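Local coordinates for protein putative NADH-flavin reductase (Streptococcus pneumoniae TIGR4, PDB 4R01) that probably uses a Rossmann-type domain to bind NAD(P)H and is thought to act as an NADH-flavin reductase, at residues 94-105 against 194-204. Residues are numbered along the deposited sequence; the frame is centred on the assembly and turned at random.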
ATOM      1  N   ARG A  94       0.184 -36.979  11.145  1.00 53.05           N
ATOM      2  CA  ARG A  94       0.239 -35.542  10.896  1.00 48.28           C
ATOM      3  C   ARG A  94      -1.118 -35.005  10.458  1.00 47.81           C
ATOM      4  O   ARG A  94      -1.846 -35.661   9.715  1.00 54.33           O
ATOM      5  CB  ARG A  94       1.292 -35.218   9.834  1.00 45.73           C
ATOM      6  CG  ARG A  94       2.725 -35.390  10.304  1.00 47.60           C
ATOM      7  CD  ARG A  94       3.701 -34.742   9.336  1.00 48.75           C
ATOM      8  NE  ARG A  94       3.484 -33.301   9.216  1.00 45.72           N
ATOM      9  CZ  ARG A  94       4.182 -32.508   8.408  1.00 44.93           C
ATOM     10  NH1 ARG A  94       5.144 -33.015   7.649  1.00 45.89           N
ATOM     11  NH2 ARG A  94       3.919 -31.210   8.358  1.00 43.21           N
ATOM     12  N   PHE A  95      -1.457 -33.811  10.925  1.00 41.44           N
ATOM     13  CA  PHE A  95      -2.724 -33.189  10.568  1.00 43.85           C
ATOM     14  C   PHE A  95      -2.495 -31.796   9.991  1.00 43.03           C
ATOM     15  O   PHE A  95      -2.227 -30.847  10.726  1.00 42.79           O
ATOM     16  CB  PHE A  95      -3.648 -33.128  11.785  1.00 47.60           C
ATOM     17  CG  PHE A  95      -4.904 -32.334  11.559  1.00 46.02           C
ATOM     18  CD1 PHE A  95      -5.819 -32.718  10.592  1.00 44.25           C
ATOM     19  CD2 PHE A  95      -5.176 -31.214  12.326  1.00 44.24           C
ATOM     20  CE1 PHE A  95      -6.978 -31.992  10.385  1.00 42.61           C
ATOM     21  CE2 PHE A  95      -6.332 -30.485  12.127  1.00 44.38           C
ATOM     22  CZ  PHE A  95      -7.234 -30.873  11.154  1.00 42.90           C
ATOM     23  N   LEU A  96      -2.592 -31.685   8.669  1.00 43.60           N
ATOM     24  CA  LEU A  96      -2.367 -30.417   7.985  1.00 41.30           C
ATOM     25  C   LEU A  96      -3.677 -29.705   7.700  1.00 39.54           C
ATOM     26  O   LEU A  96      -4.674 -30.337   7.353  1.00 41.89           O
ATOM     27  CB  LEU A  96      -1.600 -30.631   6.678  1.00 41.51           C
ATOM     28  CG  LEU A  96      -0.071 -30.663   6.753  1.00 42.16           C
ATOM     29  CD1 LEU A  96       0.424 -31.895   7.494  1.00 46.16           C
ATOM     30  CD2 LEU A  96       0.526 -30.594   5.357  1.00 40.98           C
ATOM     31  N   VAL A  97      -3.668 -28.386   7.850  1.00 37.27           N
ATOM     32  CA  VAL A  97      -4.855 -27.581   7.596  1.00 38.02           C
ATOM     33  C   VAL A  97      -4.600 -26.556   6.502  1.00 36.01           C
ATOM     34  O   VAL A  97      -3.614 -25.820   6.551  1.00 36.74           O
ATOM     35  CB  VAL A  97      -5.322 -26.839   8.867  1.00 38.97           C
ATOM     36  CG1 VAL A  97      -6.566 -26.013   8.573  1.00 37.75           C
ATOM     37  CG2 VAL A  97      -5.586 -27.822   9.991  1.00 41.32           C
ATOM     38  N   VAL A  98      -5.481 -26.521   5.509  1.00 32.95           N
ATOM     39  CA  VAL A  98      -5.476 -25.438   4.536  1.00 27.56           C
ATOM     40  C   VAL A  98      -6.077 -24.211   5.198  1.00 29.40           C
ATOM     41  O   VAL A  98      -7.289 -24.142   5.412  1.00 27.48           O
ATOM     42  CB  VAL A  98      -6.267 -25.789   3.271  1.00 26.49           C
ATOM     43  CG1 VAL A  98      -6.287 -24.606   2.317  1.00 24.33           C
ATOM     44  CG2 VAL A  98      -5.670 -27.019   2.602  1.00 28.34           C
ATOM     45  N   GLY A  99      -5.225 -23.248   5.537  1.00 30.35           N
ATOM     46  CA  GLY A  99      -5.654 -22.122   6.342  1.00 31.99           C
ATOM     47  C   GLY A  99      -5.929 -20.846   5.576  1.00 34.54           C
ATOM     48  O   GLY A  99      -6.213 -20.874   4.379  1.00 33.75           O
ATOM     49  N   GLY A 100      -5.852 -19.724   6.285  1.00 37.04           N
ATOM     50  CA  GLY A 100      -6.052 -18.418   5.686  1.00 35.95           C
ATOM     51  C   GLY A 100      -4.839 -17.529   5.879  1.00 35.72           C
ATOM     52  O   GLY A 100      -3.970 -17.819   6.702  1.00 33.87           O
ATOM     53  N   ALA A 101      -4.778 -16.443   5.117  1.00 35.81           N
ATOM     54  CA  ALA A 101      -3.657 -15.514   5.200  1.00 33.40           C
ATOM     55  C   ALA A 101      -3.918 -14.426   6.236  1.00 32.00           C
ATOM     56  O   ALA A 101      -2.990 -13.777   6.712  1.00 33.31           O
ATOM     57  CB  ALA A 101      -3.377 -14.892   3.837  1.00 28.72           C
ATOM     58  N   GLY A 102      -5.188 -14.238   6.588  1.00 28.65           N
ATOM     59  CA  GLY A 102      -5.589 -13.177   7.497  1.00 26.42           C
ATOM     60  C   GLY A 102      -4.969 -13.238   8.883  1.00 28.24           C
ATOM     61  O   GLY A 102      -4.906 -12.228   9.583  1.00 30.40           O
ATOM     62  N   SER A 103      -4.505 -14.422   9.278  1.00 27.59           N
ATOM     63  CA  SER A 103      -3.969 -14.631  10.620  1.00 29.10           C
ATOM     64  C   SER A 103      -2.457 -14.442  10.681  1.00 24.08           C
ATOM     65  O   SER A 103      -1.846 -14.625  11.733  1.00 28.88           O
ATOM     66  CB  SER A 103      -4.324 -16.031  11.120  1.00 29.60           C
ATOM     67  OG  SER A 103      -3.680 -17.020  10.334  1.00 31.80           O
ATOM     68  N   LEU A 104      -1.855 -14.103   9.548  1.00 24.41           N
ATOM     69  CA  LEU A 104      -0.423 -13.839   9.490  1.00 27.08           C
ATOM     70  C   LEU A 104      -0.085 -12.578  10.276  1.00 29.78           C
ATOM     71  O   LEU A 104      -0.816 -11.590  10.219  1.00 32.83           O
ATOM     72  CB  LEU A 104       0.042 -13.703   8.037  1.00 22.49           C
ATOM     73  CG  LEU A 104       0.046 -14.998   7.222  1.00 24.02           C
ATOM     74  CD1 LEU A 104       0.156 -14.711   5.731  1.00 21.99           C
ATOM     75  CD2 LEU A 104       1.175 -15.914   7.683  1.00 23.03           C
ATOM     76  N   TYR A 105       1.018 -12.620  11.017  1.00 34.09           N
ATOM     77  CA  TYR A 105       1.494 -11.455  11.758  1.00 37.67           C
ATOM     78  C   TYR A 105       2.127 -10.430  10.821  1.00 34.97           C
ATOM     79  O   TYR A 105       2.781 -10.793   9.843  1.00 33.14           O
ATOM     80  CB  TYR A 105       2.502 -11.870  12.832  1.00 41.02           C
ATOM     81  CG  TYR A 105       1.932 -12.783  13.893  1.00 45.15           C
ATOM     82  CD1 TYR A 105       1.303 -12.264  15.017  1.00 48.21           C
ATOM     83  CD2 TYR A 105       2.027 -14.163  13.775  1.00 45.83           C
ATOM     84  CE1 TYR A 105       0.784 -13.094  15.994  1.00 52.56           C
ATOM     85  CE2 TYR A 105       1.510 -15.001  14.746  1.00 48.72           C
ATOM     86  CZ  TYR A 105       0.890 -14.462  15.853  1.00 52.96           C
ATOM     87  OH  TYR A 105       0.375 -15.294  16.821  1.00 56.09           O
ATOM     88  N   GLU A 194       5.794 -30.200   2.075  1.00 43.46           N
ATOM     89  CA  GLU A 194       5.841 -30.224   3.532  1.00 44.71           C
ATOM     90  C   GLU A 194       5.416 -31.598   4.058  1.00 52.09           C
ATOM     91  O   GLU A 194       5.731 -31.969   5.186  1.00 56.66           O
ATOM     92  CB  GLU A 194       4.957 -29.110   4.108  1.00 39.33           C
ATOM     93  CG  GLU A 194       4.806 -29.117   5.625  1.00 43.30           C
ATOM     94  CD  GLU A 194       6.121 -28.909   6.353  1.00 48.32           C
ATOM     95  OE1 GLU A 194       6.991 -28.182   5.825  1.00 50.40           O
ATOM     96  OE2 GLU A 194       6.288 -29.483   7.452  1.00 48.24           O
ATOM     97  N   LEU A 195       4.707 -32.361   3.231  1.00 53.77           N
ATOM     98  CA  LEU A 195       4.320 -33.720   3.602  1.00 56.66           C
ATOM     99  C   LEU A 195       5.479 -34.682   3.388  1.00 57.65           C
ATOM    100  O   LEU A 195       5.772 -35.516   4.242  1.00 61.30           O
ATOM    101  CB  LEU A 195       3.101 -34.176   2.800  1.00 58.04           C
ATOM    102  CG  LEU A 195       1.776 -33.569   3.250  1.00 58.52           C
ATOM    103  CD1 LEU A 195       0.663 -33.966   2.301  1.00 59.51           C
ATOM    104  CD2 LEU A 195       1.464 -34.018   4.667  1.00 60.53           C
ATOM    105  N   GLU A 196       6.137 -34.554   2.243  1.00 54.62           N
ATOM    106  CA  GLU A 196       7.292 -35.382   1.924  1.00 60.72           C
ATOM    107  C   GLU A 196       8.530 -34.970   2.722  1.00 65.71           C
ATOM    108  O   GLU A 196       9.203 -35.806   3.336  1.00 70.57           O
ATOM    109  CB  GLU A 196       7.582 -35.308   0.421  1.00 62.76           C
ATOM    110  CG  GLU A 196       6.553 -36.006  -0.458  1.00 65.37           C
ATOM    111  CD  GLU A 196       6.777 -35.730  -1.932  1.00 68.47           C
ATOM    112  OE1 GLU A 196       7.929 -35.429  -2.305  1.00 70.41           O
ATOM    113  OE2 GLU A 196       5.802 -35.775  -2.712  1.00 68.69           O
ATOM    114  N   LYS A 197       8.829 -33.674   2.711  1.00 66.17           N
ATOM    115  CA  LYS A 197      10.027 -33.148   3.369  1.00 68.26           C
ATOM    116  C   LYS A 197       9.635 -32.177   4.491  1.00 70.71           C
ATOM    117  O   LYS A 197       9.852 -30.963   4.389  1.00 70.74           O
ATOM    118  CB  LYS A 197      10.922 -32.454   2.345  1.00 65.60           C
ATOM    119  CG  LYS A 197      10.896 -33.105   0.962  1.00 67.21           C
ATOM    120  CD  LYS A 197      12.181 -33.845   0.620  1.00 71.55           C
ATOM    121  CE  LYS A 197      13.071 -32.950  -0.223  1.00 71.12           C
ATOM    122  NZ  LYS A 197      13.922 -33.692  -1.185  1.00 72.97           N
ATOM    123  N   GLY A 198       9.013 -32.681   5.535  1.00 75.24           N
ATOM    124  CA  GLY A 198       8.374 -31.767   6.438  1.00 72.47           C
ATOM    125  C   GLY A 198       9.034 -31.535   7.745  1.00 74.85           C
ATOM    126  O   GLY A 198       9.010 -32.357   8.621  1.00 78.33           O
ATOM    127  N   HIS A 199       9.618 -30.371   7.878  1.00 73.17           N
ATOM    128  CA  HIS A 199      10.148 -29.950   9.136  1.00 73.81           C
ATOM    129  C   HIS A 199       9.113 -29.681  10.198  1.00 66.06           C
ATOM    130  O   HIS A 199       9.237 -30.137  11.309  1.00 64.62           O
ATOM    131  CB  HIS A 199      10.994 -28.692   8.914  1.00 77.45           C
ATOM    132  CG  HIS A 199      12.118 -28.895   7.954  1.00 83.20           C
ATOM    133  ND1 HIS A 199      13.283 -29.544   8.298  1.00 88.73           N
ATOM    134  CD2 HIS A 199      12.241 -28.573   6.649  1.00 83.42           C
ATOM    135  CE1 HIS A 199      14.080 -29.602   7.249  1.00 90.01           C
ATOM    136  NE2 HIS A 199      13.471 -29.020   6.236  1.00 87.30           N
ATOM    137  N   HIS A 200       8.061 -28.975   9.818  1.00 60.35           N
ATOM    138  CA  HIS A 200       7.329 -28.100  10.704  1.00 58.22           C
ATOM    139  C   HIS A 200       6.147 -28.642  11.443  1.00 59.31           C
ATOM    140  O   HIS A 200       5.032 -28.535  11.002  1.00 59.89           O
ATOM    141  CB  HIS A 200       6.875 -26.890   9.922  1.00 53.89           C
ATOM    142  CG  HIS A 200       7.940 -26.282   9.090  1.00 53.88           C
ATOM    143  ND1 HIS A 200       8.217 -26.709   7.820  1.00 54.21           N
ATOM    144  CD2 HIS A 200       8.792 -25.273   9.341  1.00 51.12           C
ATOM    145  CE1 HIS A 200       9.198 -25.991   7.322  1.00 53.11           C
ATOM    146  NE2 HIS A 200       9.564 -25.113   8.226  1.00 52.47           N
ATOM    147  N   ILE A 201       6.390 -29.121  12.637  1.00 60.20           N
ATOM    148  CA  ILE A 201       5.359 -29.782  13.424  1.00 59.14           C
ATOM    149  C   ILE A 201       4.887 -28.862  14.548  1.00 57.47           C
ATOM    150  O   ILE A 201       5.702 -28.226  15.217  1.00 56.05           O
ATOM    151  CB  ILE A 201       5.871 -31.108  14.014  1.00 63.03           C
ATOM    152  CG1 ILE A 201       6.542 -31.948  12.924  1.00 63.38           C
ATOM    153  CG2 ILE A 201       4.736 -31.878  14.675  1.00 65.56           C
ATOM    154  CD1 ILE A 201       5.642 -32.250  11.743  1.00 61.70           C
ATOM    155  N   LYS A 202       3.570 -28.797  14.736  1.00 56.58           N
ATOM    156  CA  LYS A 202       2.946 -27.928  15.736  1.00 54.48           C
ATOM    157  C   LYS A 202       3.300 -26.457  15.518  1.00 52.84           C
ATOM    158  O   LYS A 202       3.585 -25.729  16.467  1.00 54.29           O
ATOM    159  CB  LYS A 202       3.339 -28.357  17.152  1.00 52.17           C
ATOM    160  CG  LYS A 202       3.021 -29.807  17.479  1.00 50.90           C
ATOM    161  CD  LYS A 202       3.362 -30.121  18.922  1.00 53.52           C
ATOM    162  CE  LYS A 202       3.282 -31.607  19.205  1.00 52.57           C
ATOM    163  NZ  LYS A 202       3.615 -31.896  20.625  1.00 56.16           N
ATOM    164  N   GLU A 203       3.278 -26.028  14.261  1.00 51.35           N
ATOM    165  CA  GLU A 203       3.503 -24.627  13.928  1.00 52.33           C
ATOM    166  C   GLU A 203       2.876 -24.291  12.579  1.00 50.57           C
ATOM    167  O   GLU A 203       2.434 -25.182  11.852  1.00 51.64           O
ATOM    168  CB  GLU A 203       4.998 -24.304  13.922  1.00 56.73           C
ATOM    169  CG  GLU A 203       5.852 -25.254  13.100  1.00 57.78           C
ATOM    170  CD  GLU A 203       7.302 -24.810  13.017  1.00 56.72           C
ATOM    171  OE1 GLU A 203       7.562 -23.725  12.454  1.00 55.73           O
ATOM    172  OE2 GLU A 203       8.180 -25.540  13.522  1.00 56.92           O
ATOM    173  N   ARG A 204       2.819 -23.003  12.256  1.00 47.35           N
ATOM    174  CA  ARG A 204       2.249 -22.578  10.986  1.00 42.89           C
ATOM    175  C   ARG A 204       3.301 -22.142   9.979  1.00 41.64           C
ATOM    176  O   ARG A 204       4.207 -21.374  10.301  1.00 38.82           O
ATOM    177  CB  ARG A 204       1.260 -21.428  11.176  1.00 41.66           C
ATOM    178  CG  ARG A 204       0.980 -20.731   9.851  1.00 42.49           C
ATOM    179  CD  ARG A 204       0.075 -19.547   9.973  1.00 42.97           C
ATOM    180  NE  ARG A 204       0.641 -18.486  10.793  1.00 37.91           N
ATOM    181  CZ  ARG A 204       0.005 -17.351  11.033  1.00 37.91           C
ATOM    182  NH1 ARG A 204      -1.189 -17.153  10.490  1.00 36.92           N
ATOM    183  NH2 ARG A 204       0.553 -16.418  11.796  1.00 44.10           N
TER
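A largely polar contact carried by two arginines, R94 and R204, with a small leucine pair, joins strand 94-98 and the loop after it to the end of helix 184-196, the loop beyond and the start of strand 203-209. Arginine suits position 94 because its several N-H donors serve a carbonyl and a carboxylate together: NH1 hydrogen-bonds E194 O (2.7 Å), while NH2 forms a salt bridge with E194 OE2 (3.1 Å) on its anti lone pair, the two planes 77° apart. Glutamate can also accept from H200, whose ND1 hydrogen-bonds E194 OE1 (2.8 Å) and whose backbone N bonds OE2. I201 CD1 caps one guanidinium face without competing for N-H groups; R94 NE, buried here, has no partner. Next to this, L96 CD2 packs on L195 CD2 (3.6 Å), excluding water between strand and helix. This is Rossmann-fold α/β layering, helix 184-196 lying against a mixed, mainly parallel sheet whose strand 145-150 separates 94-98 from 203-209. R204 CG lies opposite the backbone N (chi1 164°); the chain runs straight through chi2, then turns at chi3 to reach S103 O, which accepts from NH2 (3.0 Å) and, weakly, NH1. L104 CD2 sits centrally over that guanidinium, and E170 pairs with R204 NE.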